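Local atomic coordinates of putative polysaccharide binding proteins (DUF1812) (Bacteroides thetaiotaomicron VPI-5482, PDB entry 3GF8), a protein that probably serves as a lipid-anchored outer-membrane component of fimbriae, taking part in fimbrial assembly or anchoring, although its molecular function has not been established. Residues Val18-Asp23 and Gly64-Glu69; Tyr42-Asn47 and Gln78-Ala83; Gly48-Lys53 and Thr92-Gly97; Ser99-Leu104 and Leu181-Ser186; Glu127-Asn132 and Gln139-Asn144. One frame throughout, in Å; residues are numbered along the deposited sequence. Where two conformers were deposited one is given.

Contact 1. Residues Val18-Asp23 and Gly64-Glu69; sequences VKFKYD and GNYLME
Phe-20 and Tyr-66 form the apolar centre of this pairing, their side chains lying side by side and pointing the same way. Atom CE2 of Tyr-66 comes 3.8 Å from CD1 of Phe-20, which sits at the edge of the tyrosine ring, in its plane. The CB of Met-68, a selenomethionine, approaches the edge of the phenylalanine ring at CE1, 4.1 Å away, and CG1 of Val-18 covers one face of that ring near its rim. Further out, CD2 of Leu-67 presses against CB of Lys-19 at 3.4 Å, a tight fit for two carbons.

The backbone supplies the polar part. Val-18 and Met-68 make an antiparallel hydrogen-bonded pair, with Val-18 N to Met-68 O at 2.8 Å and Met-68 N to Val-18 O at 2.9 Å. Beyond this pair the two chains diverge, and a water takes over, accepting from Phe-20 N at 2.7 Å and donating to Tyr-66 O at 2.9 Å. The phenol of Tyr-66 is hydrogen-bonded to Glu-56.

The chemistry is that of a short strand pairing where the chain enters strand 68-70, and where direct bonds give way to a water bridge while aromatic packing continues alongside.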
# COMPACT_ATOMS: atom_id res chain seq x y z
N VAL A 18 -1.58 10.02 22.16
CA VAL A 18 -1.99 9.16 21.05
C VAL A 18 -0.99 8.05 20.92
O VAL A 18 0.20 8.28 20.92
CB VAL A 18 -2.13 9.93 19.71
CG1 VAL A 18 -2.45 8.96 18.58
CG2 VAL A 18 -3.19 11.01 19.81
N LYS A 19 -1.50 6.82 20.90
CA LYS A 19 -0.72 5.64 20.64
C LYS A 19 -1.02 5.25 19.20
O LYS A 19 -2.19 5.23 18.80
CB LYS A 19 -1.15 4.54 21.59
CG LYS A 19 -0.49 3.17 21.39
CD LYS A 19 -0.71 2.28 22.60
CE LYS A 19 0.17 1.02 22.60
NZ LYS A 19 -0.12 0.17 21.41
N PHE A 20 0.02 4.97 18.41
CA PHE A 20 -0.17 4.44 17.05
C PHE A 20 0.14 2.97 17.04
O PHE A 20 1.15 2.52 17.63
CB PHE A 20 0.77 5.14 16.07
CG PHE A 20 0.55 6.62 15.97
CD1 PHE A 20 1.15 7.48 16.88
CD2 PHE A 20 -0.27 7.13 14.99
CE1 PHE A 20 0.95 8.85 16.77
CE2 PHE A 20 -0.48 8.48 14.89
CZ PHE A 20 0.14 9.34 15.80
N LYS A 21 -0.71 2.17 16.40
CA LYS A 21 -0.36 0.74 16.25
C LYS A 21 -0.43 0.30 14.81
O LYS A 21 -1.22 0.85 14.04
CB LYS A 21 -1.23 -0.15 17.13
CG LYS A 21 -2.76 -0.17 16.84
CD LYS A 21 -3.44 -1.21 17.75
CE LYS A 21 -4.88 -1.43 17.45
NZ LYS A 21 -5.04 -2.04 16.14
N TYR A 22 0.40 -0.70 14.47
CA TYR A 22 0.41 -1.33 13.17
C TYR A 22 0.41 -2.84 13.36
O TYR A 22 1.46 -3.49 13.23
CB TYR A 22 1.62 -0.87 12.31
CG TYR A 22 1.74 -1.63 11.02
CD1 TYR A 22 0.61 -1.90 10.21
CD2 TYR A 22 2.96 -2.14 10.61
CE1 TYR A 22 0.74 -2.65 9.00
CE2 TYR A 22 3.08 -2.86 9.44
CZ TYR A 22 1.98 -3.12 8.64
OH TYR A 22 2.17 -3.86 7.48
N ASP A 23 -0.77 -3.38 13.67
CA ASP A 23 -0.94 -4.81 13.83
C ASP A 23 -1.82 -5.40 12.75
O ASP A 23 -1.98 -6.64 12.69
CB ASP A 23 -1.49 -5.17 15.22
CG ASP A 23 -2.89 -4.59 15.51
OD1 ASP A 23 -3.49 -3.90 14.67
OD2 ASP A 23 -3.36 -4.79 16.63
N GLY A 64 9.21 1.40 21.38
CA GLY A 64 8.26 0.37 21.81
C GLY A 64 7.23 1.00 22.72
O GLY A 64 6.19 0.41 23.00
N ASN A 65 7.50 2.22 23.18
CA ASN A 65 6.63 2.93 24.09
C ASN A 65 6.27 4.31 23.59
O ASN A 65 5.84 5.15 24.36
CB ASN A 65 7.33 3.01 25.45
CG ASN A 65 7.57 1.65 26.03
OD1 ASN A 65 6.62 0.91 26.31
ND2 ASN A 65 8.84 1.29 26.20
N TYR A 66 6.43 4.56 22.30
CA TYR A 66 6.14 5.90 21.77
C TYR A 66 4.68 6.33 22.00
O TYR A 66 3.75 5.62 21.67
CB TYR A 66 6.44 5.97 20.27
CG TYR A 66 6.02 7.31 19.68
CD1 TYR A 66 6.76 8.46 19.94
CD2 TYR A 66 4.88 7.42 18.89
CE1 TYR A 66 6.36 9.71 19.42
CE2 TYR A 66 4.49 8.65 18.34
CZ TYR A 66 5.22 9.78 18.61
OH TYR A 66 4.80 10.98 18.08
N LEU A 67 4.49 7.51 22.55
CA LEU A 67 3.17 8.13 22.61
C LEU A 67 3.32 9.58 22.17
O LEU A 67 4.31 10.23 22.49
CB LEU A 67 2.58 8.05 24.04
CG LEU A 67 2.09 6.69 24.54
CD1 LEU A 67 1.53 6.81 25.96
CD2 LEU A 67 1.04 6.12 23.62
N MSE A 68 2.37 10.08 21.39
CA MSE A 68 2.39 11.47 20.98
C MSE A 68 1.60 12.30 21.99
O MSE A 68 0.44 12.02 22.28
CB MSE A 68 1.79 11.64 19.60
CG MSE A 68 1.70 13.08 19.15
SE MSE A 68 1.02 13.30 17.33
CE MSE A 68 2.69 12.96 16.40
N GLU A 69 2.23 13.34 22.51
CA GLU A 69 1.57 14.26 23.43
C GLU A 69 0.85 15.35 22.64
O GLU A 69 1.49 16.11 21.93
CB GLU A 69 2.61 14.82 24.40
CG GLU A 69 3.14 13.77 25.44
O HOH W 1 2.56 4.71 19.24

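Contact 2. Residues Tyr42-Asn47 and Gln78-Ala83; sequences YVFDKN and QFMAWA
Four backbone hydrogen bonds join Tyr-42 and Phe-44 to Met-80 and Gln-78. Tyr-42 N donates to Met-80 O at 2.8 Å and Met-80 N returns a bond to Tyr-42 O at 3.1 Å. In the second hydrogen-bonded pair, Phe-44 N reaches Gln-78 O at 2.9 Å, while Gln-78 N meets Phe-44 O from above the carbonyl plane, 40° out of it. Val-43 and Phe-79 form the non-hydrogen-bonded pair between them, and CA of Phe-79 adds a CA-H...O contact to Tyr-42 O.

This is a regular antiparallel pairing of strands 38-44 and 75-83 within the beta architecture of a fimbrillin-superfamily protein, and its two faces carry different packing.

On the face of Tyr-42, Phe-44, Gln-78 and Met-80, the selenium of selenomethionine Met-80, in the conformer given, makes an oblique Met-aromatic contact with Tyr-42, 4.8 Å from the ring centroid. Further bends at chi2 and chi3 bring CE of this conformer over one face of Trp-82, toward the rim.

On the other face, both methyls of Val-43 lie against the Phe-79 ring, the two side chains side by side, with CG1 3.6 Å from CE1 and CG2 3.8 Å from CD1. An alanine at Val-43 would probably open a gap beside CD1 and CE1 and leave the Phe-79 ring less firmly held. Leu-16 and Val-18 of strand 16-21 also pack against Phe-79.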
# COMPACT_ATOMS: atom_id res chain seq x y z
N TYR A 42 -3.71 14.37 12.13
CA TYR A 42 -4.58 15.46 11.72
C TYR A 42 -5.72 15.55 12.75
O TYR A 42 -6.34 14.53 13.08
CB TYR A 42 -5.09 15.18 10.28
CG TYR A 42 -4.01 15.40 9.25
CD1 TYR A 42 -2.99 14.48 9.07
CD2 TYR A 42 -3.97 16.58 8.49
CE1 TYR A 42 -1.95 14.72 8.15
CE2 TYR A 42 -2.96 16.80 7.55
CZ TYR A 42 -1.95 15.87 7.39
OH TYR A 42 -0.95 16.10 6.47
N VAL A 43 -6.00 16.75 13.25
CA VAL A 43 -7.04 16.98 14.26
C VAL A 43 -8.12 17.92 13.75
O VAL A 43 -7.84 19.00 13.25
CB VAL A 43 -6.46 17.53 15.56
CG1 VAL A 43 -7.59 17.77 16.61
CG2 VAL A 43 -5.41 16.58 16.12
N PHE A 44 -9.36 17.47 13.84
CA PHE A 44 -10.51 18.21 13.39
C PHE A 44 -11.46 18.34 14.59
O PHE A 44 -11.45 17.52 15.49
CB PHE A 44 -11.20 17.43 12.26
CG PHE A 44 -10.36 17.27 11.02
CD1 PHE A 44 -9.47 16.22 10.91
CD2 PHE A 44 -10.44 18.19 9.98
CE1 PHE A 44 -8.68 16.08 9.76
CE2 PHE A 44 -9.66 18.06 8.84
CZ PHE A 44 -8.78 17.00 8.74
N ASP A 45 -12.30 19.36 14.57
CA ASP A 45 -13.18 19.65 15.71
C ASP A 45 -14.55 19.00 15.61
O ASP A 45 -14.78 18.17 14.73
CB ASP A 45 -13.33 21.16 15.86
CG ASP A 45 -14.15 21.81 14.74
OD1 ASP A 45 -14.93 21.14 14.00
OD2 ASP A 45 -13.99 23.02 14.62
N LYS A 46 -15.44 19.39 16.54
CA LYS A 46 -16.82 18.92 16.59
C LYS A 46 -17.46 19.05 15.21
O LYS A 46 -17.98 18.07 14.64
CB LYS A 46 -17.61 19.75 17.61
N ASN A 47 -17.34 20.24 14.65
CA ASN A 47 -17.87 20.56 13.33
C ASN A 47 -17.16 19.92 12.12
O ASN A 47 -17.61 20.13 10.98
CB ASN A 47 -17.87 22.08 13.14
CG ASN A 47 -18.50 22.82 14.31
OD1 ASN A 47 -19.42 22.30 14.97
ND2 ASN A 47 -18.01 24.02 14.58
N GLN A 78 -12.23 14.75 15.85
CA GLN A 78 -11.85 13.55 15.11
C GLN A 78 -10.37 13.60 14.80
O GLN A 78 -9.84 14.66 14.48
CB GLN A 78 -12.64 13.42 13.85
CG GLN A 78 -14.11 13.28 14.11
CD GLN A 78 -14.88 13.01 12.86
OE1 GLN A 78 -14.96 13.85 11.97
NE2 GLN A 78 -15.48 11.82 12.80
N PHE A 79 -9.69 12.46 14.96
CA PHE A 79 -8.29 12.34 14.60
C PHE A 79 -8.18 11.32 13.50
O PHE A 79 -8.95 10.35 13.44
CB PHE A 79 -7.38 11.80 15.74
CG PHE A 79 -7.30 12.64 17.01
CD1 PHE A 79 -7.86 13.90 17.13
CD2 PHE A 79 -6.58 12.12 18.11
CE1 PHE A 79 -7.76 14.61 18.35
CE2 PHE A 79 -6.47 12.81 19.30
CZ PHE A 79 -7.05 14.08 19.42
N MSE A 80 -7.18 11.53 12.65
CA MSE A 80 -6.73 10.53 11.70
C MSE A 80 -5.25 10.80 11.47
O MSE A 80 -4.73 11.76 12.00
CB MSE A 80 -7.59 10.49 10.41
CG MSE A 80 -7.71 11.76 9.59
SE MSE A 80 -6.20 12.08 8.48
CE MSE A 80 -6.20 10.49 7.31
N ALA A 81 -4.57 9.93 10.73
CA ALA A 81 -3.17 10.17 10.46
C ALA A 81 -2.73 9.61 9.11
O ALA A 81 -3.40 8.78 8.53
CB ALA A 81 -2.31 9.61 11.57
N TRP A 82 -1.61 10.16 8.61
CA TRP A 82 -0.82 9.52 7.56
C TRP A 82 0.56 9.31 8.15
O TRP A 82 1.10 10.18 8.84
CB TRP A 82 -0.70 10.42 6.33
CG TRP A 82 -1.91 10.52 5.49
CD1 TRP A 82 -2.72 11.62 5.34
CD2 TRP A 82 -2.47 9.49 4.66
NE1 TRP A 82 -3.75 11.32 4.47
CE2 TRP A 82 -3.61 10.03 4.03
CE3 TRP A 82 -2.10 8.16 4.37
CZ2 TRP A 82 -4.40 9.30 3.15
CZ3 TRP A 82 -2.87 7.43 3.49
CH2 TRP A 82 -4.00 8.00 2.88
N ALA A 83 1.10 8.12 7.93
CA ALA A 83 2.37 7.75 8.51
C ALA A 83 3.29 7.32 7.37
O ALA A 83 2.85 6.72 6.39
CB ALA A 83 2.19 6.61 9.55

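Contact 3. Residues Gly48-Lys53 and Thr92-Gly97; sequences GKYLFK and TSLTPG
Leu-94 meets Tyr-50 with its CB standing over the centre of one face of the phenol ring in a CH-pi contact, 3.6 Å from the centroid and 14° off the ring normal. Its CD1 extends the coverage, 3.6 Å from CD1 of Tyr-50. The opposite face of the ring lies against the tyrosine's own chain, with Phe-52 N above the centre, so the ring is sandwiched. With CG anti to the backbone N (chi1 180°), the tyrosine side chain is directed toward the 92-97 loop. The backbone N of Leu-94 also donates to a water at 2.9 Å, and that water is hydrogen-bonded to Tyr-50 OH at 3.2 Å.

Next along the loop, the carbonyl carbon of Thr-95 and the N of Pro-96 border the ring at its edge. The CD of Pro-96 is 4.0 Å from CD2 of the tyrosine, and its CA makes a CA-H...O contact with Tyr-50 O. That same carbonyl accepts a hydrogen bond from Gly-97 N at 2.9 Å, while Gly-97 O lies beside CD of Lys-49, whose NZ is hydrogen-bonded to Val-98 O.

The loop thus covers the start of strand 50-57 at the surface. Here Leu-51 and Phe-52 both face Val-43 of the adjoining strand, forming a classic beta bulge.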
# COMPACT_ATOMS: atom_id res chain seq x y z
N GLY A 48 -16.07 19.18 12.33
CA GLY A 48 -15.31 18.60 11.21
C GLY A 48 -14.31 19.55 10.53
O GLY A 48 -13.71 19.22 9.51
N LYS A 49 -14.15 20.74 11.12
CA LYS A 49 -13.18 21.73 10.67
C LYS A 49 -11.79 21.42 11.23
O LYS A 49 -11.62 21.09 12.38
CB LYS A 49 -13.56 23.14 11.12
CG LYS A 49 -14.93 23.62 10.64
CD LYS A 49 -14.91 24.05 9.20
CE LYS A 49 -16.24 24.65 8.79
NZ LYS A 49 -16.08 25.24 7.44
N TYR A 50 -10.81 21.56 10.36
CA TYR A 50 -9.42 21.33 10.68
C TYR A 50 -8.94 22.26 11.76
O TYR A 50 -9.22 23.44 11.73
CB TYR A 50 -8.61 21.60 9.42
CG TYR A 50 -7.15 21.43 9.51
CD1 TYR A 50 -6.59 20.18 9.68
CD2 TYR A 50 -6.28 22.52 9.35
CE1 TYR A 50 -5.22 20.02 9.70
CE2 TYR A 50 -4.93 22.37 9.37
CZ TYR A 50 -4.40 21.10 9.54
OH TYR A 50 -3.04 20.90 9.54
N LEU A 51 -8.19 21.70 12.69
CA LEU A 51 -7.57 22.47 13.76
C LEU A 51 -6.06 22.56 13.55
O LEU A 51 -5.50 23.65 13.57
CB LEU A 51 -7.90 21.84 15.11
CG LEU A 51 -9.38 22.02 15.50
CD1 LEU A 51 -9.79 21.23 16.77
CD2 LEU A 51 -9.61 23.48 15.73
N PHE A 52 -5.42 21.41 13.36
CA PHE A 52 -3.98 21.38 13.13
C PHE A 52 -3.51 19.99 12.78
O PHE A 52 -4.26 19.01 12.94
CB PHE A 52 -3.20 21.87 14.36
CG PHE A 52 -3.43 21.06 15.60
CD1 PHE A 52 -2.65 19.94 15.88
CD2 PHE A 52 -4.37 21.46 16.54
CE1 PHE A 52 -2.84 19.22 17.06
CE2 PHE A 52 -4.55 20.74 17.72
CZ PHE A 52 -3.80 19.62 17.97
N LYS A 53 -2.26 19.91 12.36
CA LYS A 53 -1.61 18.60 12.23
C LYS A 53 -0.39 18.61 13.10
O LYS A 53 0.05 19.67 13.51
CB LYS A 53 -1.28 18.24 10.78
CG LYS A 53 -0.33 19.19 10.05
CD LYS A 53 -0.26 18.82 8.58
CE LYS A 53 0.80 19.60 7.80
NZ LYS A 53 2.15 19.25 8.31
N THR A 92 -2.54 17.53 0.59
CA THR A 92 -3.10 18.89 0.54
C THR A 92 -2.86 19.62 1.88
O THR A 92 -2.88 19.00 2.96
CB THR A 92 -4.60 18.86 0.19
OG1 THR A 92 -5.24 17.94 1.04
CG2 THR A 92 -4.85 18.37 -1.25
N SER A 93 -2.62 20.92 1.80
CA SER A 93 -2.52 21.77 3.00
C SER A 93 -3.80 22.45 3.32
O SER A 93 -4.38 23.16 2.49
CB SER A 93 -1.49 22.88 2.85
OG SER A 93 -0.32 22.32 2.40
N LEU A 94 -4.18 22.29 4.57
CA LEU A 94 -5.49 22.69 5.05
C LEU A 94 -5.38 24.01 5.80
O LEU A 94 -4.32 24.38 6.32
CB LEU A 94 -6.06 21.58 5.96
CG LEU A 94 -6.39 20.22 5.30
CD1 LEU A 94 -7.25 19.40 6.25
CD2 LEU A 94 -7.06 20.29 3.93
N THR A 95 -6.48 24.71 5.89
CA THR A 95 -6.51 25.97 6.63
C THR A 95 -7.32 25.79 7.92
O THR A 95 -8.49 25.38 7.86
CB THR A 95 -7.05 27.11 5.78
OG1 THR A 95 -6.19 27.28 4.63
CG2 THR A 95 -7.11 28.40 6.59
N PRO A 96 -6.69 26.06 9.08
CA PRO A 96 -7.40 25.97 10.36
C PRO A 96 -8.70 26.79 10.36
O PRO A 96 -8.72 27.94 9.93
CB PRO A 96 -6.38 26.53 11.37
CG PRO A 96 -5.05 26.20 10.76
CD PRO A 96 -5.27 26.36 9.26
N GLY A 97 -9.79 26.14 10.76
CA GLY A 97 -11.08 26.80 10.91
C GLY A 97 -11.84 26.95 9.63
O GLY A 97 -12.98 27.46 9.65
O HOH W 2 -2.65 20.54 6.34

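Contact 4. Residues Ser99-Leu104 and Leu181-Ser186; sequences STLTDL and LGHDNS
His-183 presents one face of its imidazole to Leu-101, whose CB lies over it toward the rim, 4.0 Å from the ring centroid in a CH-pi contact. The two side chains cross at about a right angle, and CD2 of the leucine reaches CB of the histidine at 3.8 Å. The opposite face carries CB of Asp-184. Alongside the ring, CG2 of Thr-102 approaches CE1 at 3.8 Å. At the edge, in the ring plane, sits a water hydrogen-bonded to ND1 at 2.9 Å.

The same water accepts from His-183 N at 2.9 Å and donates to Leu-104 O at 2.8 Å and, at longer range, to Thr-102 O. With no direct hydrogen bond between the segments, this water is the main polar link, and its four partners bind it between loop and turn. A second water also joins Leu-104 O, weakly, to Leu-181 O.

Residues Gly-182 to Asn-185 form a type I turn, and Asp-184 OD1 accepts from the backbone N of Ser-186, closing an Asx turn. The contact sits where the loop leading into strand 105-108 meets the end of strand 180-182, with Leu-104 packing on Met-80 of strand 75-83 and Leu-101 on Phe-44 of strand 38-44.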
# COMPACT_ATOMS: atom_id res chain seq x y z
N SER A 99 -10.88 24.57 6.42
CA SER A 99 -10.92 23.26 5.76
C SER A 99 -11.62 22.17 6.57
O SER A 99 -11.73 22.27 7.77
CB SER A 99 -9.48 22.81 5.43
OG SER A 99 -8.76 23.87 4.81
N THR A 100 -12.08 21.11 5.90
CA THR A 100 -12.67 19.95 6.56
C THR A 100 -12.01 18.68 6.01
O THR A 100 -11.19 18.77 5.07
CB THR A 100 -14.15 19.89 6.28
OG1 THR A 100 -14.35 19.64 4.88
CG2 THR A 100 -14.83 21.22 6.65
N LEU A 101 -12.36 17.52 6.59
CA LEU A 101 -11.77 16.22 6.22
C LEU A 101 -11.76 15.95 4.73
O LEU A 101 -10.77 15.49 4.21
CB LEU A 101 -12.52 15.05 6.89
CG LEU A 101 -12.01 14.52 8.23
CD1 LEU A 101 -13.01 13.53 8.78
CD2 LEU A 101 -10.63 13.88 8.11
N THR A 102 -12.86 16.26 4.04
CA THR A 102 -12.94 15.91 2.63
C THR A 102 -11.93 16.70 1.80
O THR A 102 -11.65 16.31 0.67
CB THR A 102 -14.37 16.09 2.09
OG1 THR A 102 -14.74 17.48 2.13
CG2 THR A 102 -15.40 15.24 2.91
N ASP A 103 -11.39 17.80 2.35
CA ASP A 103 -10.31 18.54 1.67
C ASP A 103 -8.95 17.84 1.69
O ASP A 103 -8.03 18.24 0.95
CB ASP A 103 -10.09 19.91 2.31
CG ASP A 103 -11.26 20.86 2.08
OD1 ASP A 103 -11.88 20.79 1.01
OD2 ASP A 103 -11.57 21.68 2.97
N LEU A 104 -8.79 16.88 2.60
CA LEU A 104 -7.50 16.22 2.83
C LEU A 104 -7.32 15.08 1.82
O LEU A 104 -8.12 14.12 1.80
CB LEU A 104 -7.41 15.65 4.26
CG LEU A 104 -6.03 15.12 4.67
CD1 LEU A 104 -5.07 16.25 4.59
CD2 LEU A 104 -6.00 14.52 6.06
N LEU A 181 -5.54 9.26 -2.75
CA LEU A 181 -6.28 8.71 -1.61
C LEU A 181 -7.00 9.82 -0.84
O LEU A 181 -6.41 10.82 -0.50
CB LEU A 181 -5.34 7.93 -0.70
CG LEU A 181 -4.58 6.80 -1.39
CD1 LEU A 181 -3.64 6.11 -0.45
CD2 LEU A 181 -5.58 5.82 -2.09
N GLY A 182 -8.27 9.60 -0.55
CA GLY A 182 -9.04 10.50 0.28
C GLY A 182 -8.78 10.31 1.76
O GLY A 182 -8.07 9.38 2.18
N HIS A 183 -9.38 11.19 2.56
CA HIS A 183 -9.23 11.15 4.04
C HIS A 183 -9.73 9.86 4.68
O HIS A 183 -9.38 9.54 5.83
CB HIS A 183 -10.02 12.30 4.66
CG HIS A 183 -11.49 12.09 4.58
ND1 HIS A 183 -12.23 12.39 3.45
CD2 HIS A 183 -12.35 11.52 5.46
CE1 HIS A 183 -13.49 12.07 3.66
NE2 HIS A 183 -13.59 11.53 4.86
N ASP A 184 -10.59 9.15 3.95
CA ASP A 184 -11.10 7.84 4.36
C ASP A 184 -10.32 6.64 3.76
O ASP A 184 -10.74 5.49 3.89
CB ASP A 184 -12.61 7.71 4.00
CG ASP A 184 -12.88 7.76 2.48
OD1 ASP A 184 -11.96 7.95 1.65
OD2 ASP A 184 -14.04 7.57 2.11
N ASN A 185 -9.19 6.93 3.11
CA ASN A 185 -8.32 5.93 2.46
C ASN A 185 -8.91 5.39 1.14
O ASN A 185 -8.40 4.43 0.59
CB ASN A 185 -7.94 4.78 3.42
CG ASN A 185 -6.57 4.15 3.11
OD1 ASN A 185 -5.65 4.82 2.63
ND2 ASN A 185 -6.43 2.87 3.40
N SER A 186 -9.96 6.01 0.62
CA SER A 186 -10.54 5.52 -0.62
C SER A 186 -9.84 6.11 -1.83
O SER A 186 -9.26 7.21 -1.78
CB SER A 186 -12.05 5.82 -0.69
OG SER A 186 -12.28 7.22 -0.76
O HOH W 3 -10.74 13.31 1.15
O HOH W 4 -6.23 12.08 2.53

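Contact 5. Residues Glu127-Asn132 and Gln139-Asn144; sequences EVINVN and QTETIN
The beta hairpin of strands 124-133 and 139-158 is splayed here, its segments joined directly at both ends and through water and side chains between. Glu-127 N donates to Asn-144 O at 3.0 Å, and beside it Asn-144 ND2 bonds to Glu-127 OE2, at a modelled distance so short that its exact length is doubtful. A water then bridges Glu-127 O and Asn-144 N.

In the middle, CD1 of Ile-143 meets CG1 of Ile-129 at 3.9 Å, and CD1 of Ile-129 rests on CB of Glu-141. The Glu-141 chain turns at chi2 (-70°), bringing CD round against both methyls of Val-131, with OE2 3.6 Å from CG1. Its carboxylate reaches the other strand through two waters, OE1 to Asn-130 O and OE2 to Asn-132 N.

At the far end Gln-139 NE2 donates twice, to Asn-132 O at 2.9 Å and to Glu-141 OE2 at 2.6 Å. Both acceptors lie close to its amide plane, although NE2 stands 49° out of the Asn-132 carbonyl plane. A leucine in place of Gln-139 would probably leave Asn-132 O and the Glu-141 carboxylate without this shared donor and the carboxylate freer to turn.

Strand 75-83 pairs with strand 124-133 on one side of the hairpin, and strand 16-21 runs parallel to strand 139-158 on the other.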
# COMPACT_ATOMS: atom_id res chain seq x y z
N GLU A 127 -6.69 5.34 10.63
CA GLU A 127 -8.15 5.45 10.53
C GLU A 127 -8.70 6.55 11.45
O GLU A 127 -8.08 6.90 12.49
CB GLU A 127 -8.82 4.11 10.86
CG GLU A 127 -8.14 2.91 10.20
CD GLU A 127 -8.93 1.64 10.41
OE1 GLU A 127 -10.00 1.51 9.80
OE2 GLU A 127 -8.47 0.76 11.16
N VAL A 128 -9.85 7.10 11.04
CA VAL A 128 -10.50 8.22 11.74
C VAL A 128 -11.10 7.73 13.07
O VAL A 128 -11.76 6.71 13.09
CB VAL A 128 -11.64 8.84 10.89
CG1 VAL A 128 -12.43 9.89 11.70
CG2 VAL A 128 -11.11 9.42 9.64
N ILE A 129 -10.85 8.45 14.16
CA ILE A 129 -11.46 8.14 15.45
C ILE A 129 -12.17 9.37 16.04
O ILE A 129 -11.77 10.53 15.78
CB ILE A 129 -10.42 7.61 16.44
CG1 ILE A 129 -9.29 8.63 16.63
CG2 ILE A 129 -9.83 6.27 15.95
CD1 ILE A 129 -8.44 8.37 17.87
N ASN A 130 -13.22 9.13 16.82
CA ASN A 130 -13.87 10.21 17.55
C ASN A 130 -13.23 10.31 18.90
O ASN A 130 -13.03 9.32 19.53
CB ASN A 130 -15.36 9.94 17.70
CG ASN A 130 -16.05 9.95 16.38
OD1 ASN A 130 -16.06 10.97 15.68
ND2 ASN A 130 -16.62 8.80 15.98
N VAL A 131 -12.88 11.51 19.32
CA VAL A 131 -12.16 11.72 20.58
C VAL A 131 -12.96 12.69 21.44
O VAL A 131 -13.33 13.78 21.00
CB VAL A 131 -10.75 12.27 20.32
CG1 VAL A 131 -10.07 12.60 21.64
CG2 VAL A 131 -9.95 11.25 19.53
N ASN A 132 -13.26 12.27 22.67
CA ASN A 132 -13.97 13.13 23.61
C ASN A 132 -13.03 13.30 24.78
O ASN A 132 -12.75 12.33 25.45
CB ASN A 132 -15.28 12.48 24.04
CG ASN A 132 -16.08 13.33 25.04
OD1 ASN A 132 -15.57 14.31 25.60
ND2 ASN A 132 -17.33 12.95 25.26
N GLN A 139 -5.58 10.60 29.42
CA GLN A 139 -6.28 9.83 28.41
C GLN A 139 -5.31 9.53 27.26
O GLN A 139 -4.54 10.41 26.84
CB GLN A 139 -7.43 10.71 27.92
CG GLN A 139 -8.37 10.10 26.98
CD GLN A 139 -9.62 10.93 26.83
OE1 GLN A 139 -10.15 11.45 27.82
NE2 GLN A 139 -10.12 11.05 25.60
N THR A 140 -5.38 8.31 26.73
CA THR A 140 -4.61 7.92 25.55
C THR A 140 -5.53 7.36 24.45
O THR A 140 -6.19 6.35 24.66
CB THR A 140 -3.57 6.86 25.92
OG1 THR A 140 -2.66 7.40 26.87
CG2 THR A 140 -2.79 6.36 24.69
N GLU A 141 -5.53 7.98 23.27
CA GLU A 141 -6.28 7.44 22.14
C GLU A 141 -5.35 6.54 21.30
O GLU A 141 -4.13 6.66 21.35
CB GLU A 141 -6.83 8.57 21.28
CG GLU A 141 -7.64 9.62 22.05
CD GLU A 141 -8.97 9.10 22.55
OE1 GLU A 141 -9.55 8.17 21.92
OE2 GLU A 141 -9.44 9.64 23.57
N THR A 142 -5.94 5.65 20.53
CA THR A 142 -5.16 4.78 19.65
C THR A 142 -5.49 4.98 18.17
O THR A 142 -6.66 4.84 17.75
CB THR A 142 -5.40 3.29 19.96
OG1 THR A 142 -5.20 3.05 21.36
CG2 THR A 142 -4.46 2.40 19.14
N ILE A 143 -4.47 5.26 17.37
CA ILE A 143 -4.62 5.27 15.91
C ILE A 143 -4.23 3.91 15.32
O ILE A 143 -3.19 3.36 15.61
CB ILE A 143 -3.83 6.39 15.24
CG1 ILE A 143 -4.41 7.76 15.67
CG2 ILE A 143 -3.97 6.30 13.72
CD1 ILE A 143 -5.82 8.06 14.98
N ASN A 144 -5.14 3.36 14.52
CA ASN A 144 -4.90 2.11 13.84
C ASN A 144 -4.40 2.31 12.39
O ASN A 144 -5.07 2.96 11.60
CB ASN A 144 -6.15 1.25 13.83
CG ASN A 144 -5.89 -0.10 13.28
OD1 ASN A 144 -5.02 -0.81 13.77
ND2 ASN A 144 -6.58 -0.45 12.21
O HOH W 5 -7.53 4.71 14.05
O HOH W 6 -11.95 7.41 21.13
O HOH W 7 -12.29 9.43 23.47

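How the contacts relate
Contact 2 is the buried member of the set, contacts 1 and 4 are partly buried, and contacts 3 and 5 lie at the surface. Strand-to-strand bonding is most regular in contact 2; it shrinks to one residue pair in contact 1 and is largely replaced by water and side-chain amides in contact 5. Contacts 3 and 4 instead use successive pieces of the loop between strands 89-91 and 105-108, each laying a leucine CB over a ring. Shared elements tie them together: Phe-79 of contact 2 packs on Val-18 of contact 1 and Val-131 of contact 5, while Lys-21 NZ of contact 1 hydrogen-bonds to Asn-144 OD1 of contact 5.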